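Long-range contact in Wnt inhibitor of Dorsal protein (Drosophila melanogaster, PDB 4KRR), which probably acts as a secreted Wnt ligand that binds Frizzled receptors on the cell surface and signals through them to change gene expression: residues A19-Q24 / C34-F39. Residues are numbered along the deposited sequence.
Sequences ALDSCQ and CPSQDF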
ATOM      1  N   ALA A  19       8.384  -2.580  -0.991  1.00 51.98           N
ATOM      2  CA  ALA A  19       7.373  -3.625  -0.900  1.00 40.74           C
ATOM      3  C   ALA A  19       8.013  -5.005  -0.815  1.00 45.58           C
ATOM      4  O   ALA A  19       7.576  -5.853  -0.035  1.00 40.07           O
ATOM      5  CB  ALA A  19       6.421  -3.548  -2.086  1.00 47.03           C
ATOM      6  N   LEU A  20       9.050  -5.222  -1.619  1.00 42.46           N
ATOM      7  CA  LEU A  20       9.778  -6.489  -1.616  1.00 50.48           C
ATOM      8  C   LEU A  20      10.444  -6.766  -0.268  1.00 48.21           C
ATOM      9  O   LEU A  20      10.402  -7.890   0.231  1.00 45.26           O
ATOM     10  CB  LEU A  20      10.824  -6.513  -2.733  1.00 46.02           C
ATOM     11  CG  LEU A  20      11.731  -7.746  -2.787  1.00 55.32           C
ATOM     12  CD1 LEU A  20      10.919  -9.013  -3.013  1.00 46.05           C
ATOM     13  CD2 LEU A  20      12.797  -7.587  -3.860  1.00 52.00           C
ATOM     14  N   ASP A  21      11.059  -5.743   0.315  1.00 49.93           N
ATOM     15  CA  ASP A  21      11.727  -5.901   1.605  1.00 51.90           C
ATOM     16  C   ASP A  21      10.736  -6.267   2.702  1.00 49.27           C
ATOM     17  O   ASP A  21      11.023  -7.111   3.551  1.00 50.26           O
ATOM     18  CB  ASP A  21      12.494  -4.636   1.985  1.00 55.05           C
ATOM     19  CG  ASP A  21      13.681  -4.385   1.081  1.00 71.66           C
ATOM     20  OD1 ASP A  21      14.122  -5.335   0.399  1.00 66.30           O
ATOM     21  OD2 ASP A  21      14.176  -3.239   1.052  1.00 74.10           O
ATOM     22  N   SER A  22       9.567  -5.633   2.674  1.00 47.01           N
ATOM     23  CA  SER A  22       8.530  -5.908   3.660  1.00 54.02           C
ATOM     24  C   SER A  22       7.946  -7.300   3.451  1.00 48.46           C
ATOM     25  O   SER A  22       7.648  -8.013   4.410  1.00 45.66           O
ATOM     26  CB  SER A  22       7.427  -4.850   3.588  1.00 45.73           C
ATOM     27  OG  SER A  22       7.924  -3.572   3.954  1.00 51.24           O
ATOM     28  N   CYS A  23       7.795  -7.677   2.186  1.00 46.55           N
ATOM     29  CA  CYS A  23       7.255  -8.977   1.814  1.00 45.19           C
ATOM     30  C   CYS A  23       8.185 -10.110   2.252  1.00 50.06           C
ATOM     31  O   CYS A  23       7.740 -11.096   2.839  1.00 49.38           O
ATOM     32  CB  CYS A  23       7.029  -9.028   0.299  1.00 42.08           C
ATOM     33  SG  CYS A  23       6.350 -10.577  -0.326  1.00 43.99           S
ATOM     34  N   GLN A  24       9.476  -9.963   1.970  1.00 43.22           N
ATOM     35  CA  GLN A  24      10.455 -10.988   2.321  1.00 45.46           C
ATOM     36  C   GLN A  24      10.651 -11.088   3.832  1.00 63.03           C
ATOM     37  O   GLN A  24      10.988 -12.149   4.355  1.00 55.15           O
ATOM     38  CB  GLN A  24      11.794 -10.725   1.624  1.00 48.80           C
ATOM     39  CG  GLN A  24      11.733 -10.893   0.114  1.00 48.19           C
ATOM     40  CD  GLN A  24      13.092 -10.817  -0.551  1.00 53.21           C
ATOM     41  OE1 GLN A  24      13.977 -10.089  -0.104  1.00 56.86           O
ATOM     42  NE2 GLN A  24      13.266 -11.576  -1.628  1.00 55.68           N
ATOM     43  N   CYS A  34       8.210 -15.425  -0.070  1.00 45.02           N
ATOM     44  CA  CYS A  34       8.287 -14.273  -0.965  1.00 40.02           C
ATOM     45  C   CYS A  34       9.611 -14.209  -1.733  1.00 43.25           C
ATOM     46  O   CYS A  34      10.364 -13.245  -1.589  1.00 48.63           O
ATOM     47  CB  CYS A  34       8.072 -12.979  -0.173  1.00 40.84           C
ATOM     48  SG  CYS A  34       7.964 -11.473  -1.167  1.00 46.02           S
ATOM     49  N   PRO A  35       9.910 -15.242  -2.543  1.00 48.06           N
ATOM     50  CA  PRO A  35      11.159 -15.190  -3.310  1.00 43.45           C
ATOM     51  C   PRO A  35      11.131 -14.033  -4.303  1.00 41.72           C
ATOM     52  O   PRO A  35      10.099 -13.792  -4.929  1.00 45.77           O
ATOM     53  CB  PRO A  35      11.174 -16.531  -4.050  1.00 44.08           C
ATOM     54  CG  PRO A  35       9.750 -16.942  -4.126  1.00 43.57           C
ATOM     55  CD  PRO A  35       9.118 -16.443  -2.860  1.00 44.86           C
ATOM     56  N   SER A  36      12.252 -13.329  -4.430  1.00 46.16           N
ATOM     57  CA  SER A  36      12.330 -12.129  -5.261  1.00 53.47           C
ATOM     58  C   SER A  36      11.873 -12.367  -6.701  1.00 52.59           C
ATOM     59  O   SER A  36      11.224 -11.510  -7.300  1.00 53.68           O
ATOM     60  CB  SER A  36      13.749 -11.556  -5.240  1.00 42.98           C
ATOM     61  OG  SER A  36      14.701 -12.543  -5.591  1.00 76.78           O
ATOM     62  N   GLN A  37      12.206 -13.534  -7.243  1.00 54.44           N
ATOM     63  CA  GLN A  37      11.833 -13.877  -8.611  1.00 51.40           C
ATOM     64  C   GLN A  37      10.320 -13.891  -8.780  1.00 51.09           C
ATOM     65  O   GLN A  37       9.785 -13.302  -9.720  1.00 46.26           O
ATOM     66  CB  GLN A  37      12.427 -15.222  -9.005  1.00 45.44           C
ATOM     67  N   ASP A  38       9.632 -14.553  -7.856  1.00 43.08           N
ATOM     68  CA  ASP A  38       8.180 -14.661  -7.921  1.00 45.23           C
ATOM     69  C   ASP A  38       7.492 -13.337  -7.605  1.00 45.07           C
ATOM     70  O   ASP A  38       6.450 -13.021  -8.176  1.00 37.06           O
ATOM     71  CB  ASP A  38       7.677 -15.749  -6.969  1.00 43.13           C
ATOM     72  CG  ASP A  38       6.197 -16.034  -7.147  1.00 46.69           C
ATOM     73  OD1 ASP A  38       5.725 -16.010  -8.304  1.00 52.75           O
ATOM     74  OD2 ASP A  38       5.506 -16.280  -6.136  1.00 51.35           O
ATOM     75  N   PHE A  39       8.072 -12.569  -6.687  1.00 41.49           N
ATOM     76  CA  PHE A  39       7.505 -11.282  -6.301  1.00 32.83           C
ATOM     77  C   PHE A  39       7.501 -10.322  -7.484  1.00 30.63           C
ATOM     78  O   PHE A  39       6.499  -9.664  -7.759  1.00 36.40           O
ATOM     79  CB  PHE A  39       8.289 -10.671  -5.134  1.00 37.48           C
ATOM     80  CG  PHE A  39       7.744  -9.349  -4.663  1.00 33.66           C
ATOM     81  CD1 PHE A  39       6.743  -9.299  -3.710  1.00 36.86           C
ATOM     82  CD2 PHE A  39       8.233  -8.156  -5.178  1.00 40.05           C
ATOM     83  CE1 PHE A  39       6.239  -8.088  -3.276  1.00 36.80           C
ATOM     84  CE2 PHE A  39       7.730  -6.943  -4.752  1.00 35.38           C
ATOM     85  CZ  PHE A  39       6.731  -6.909  -3.798  1.00 28.01           C
TER
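C34, F39 and L20 bury the most surface where helix 8-26 meets the start of helix 36-44. C34 points its side chain at the first helix and forms a disulfide with C23, SG to SG 2.0 Å. One turn into its own helix, F39 also points across. Its ring lies against residues 19-20: L20 CA sits over one face, 4.0 Å from the F39 ring centroid in a CH-pi contact, while the side chains add A19 CB to F39 CZ at 3.8 Å and L20 CD1 to F39 CD2 at 3.6 Å. The disulfide lies close to the same ring, C23 SG 3.6 Å from F39 CD1 in an oblique sulfur-aromatic contact. This is a disulfide-linked pair of helices in the helical N-terminal domain of a Wnt, the covalent bond tying the C-terminal part of one helix to the residues leading into the next across a short connection. P35 takes the N-cap position of the second helix, and F39 N donates to P35 O at 2.9 Å in its first turn. Along the more exposed margin, L20 CD1 reaches S36 CA at 4.1 Å, and Q24 NE2 gives a weak hydrogen bond of 3.3 Å to C34 O. On the buried side, helix 53-75 covers the contact, A65 meeting A19, Y57 meeting C23, and V58 and S62 touching F39.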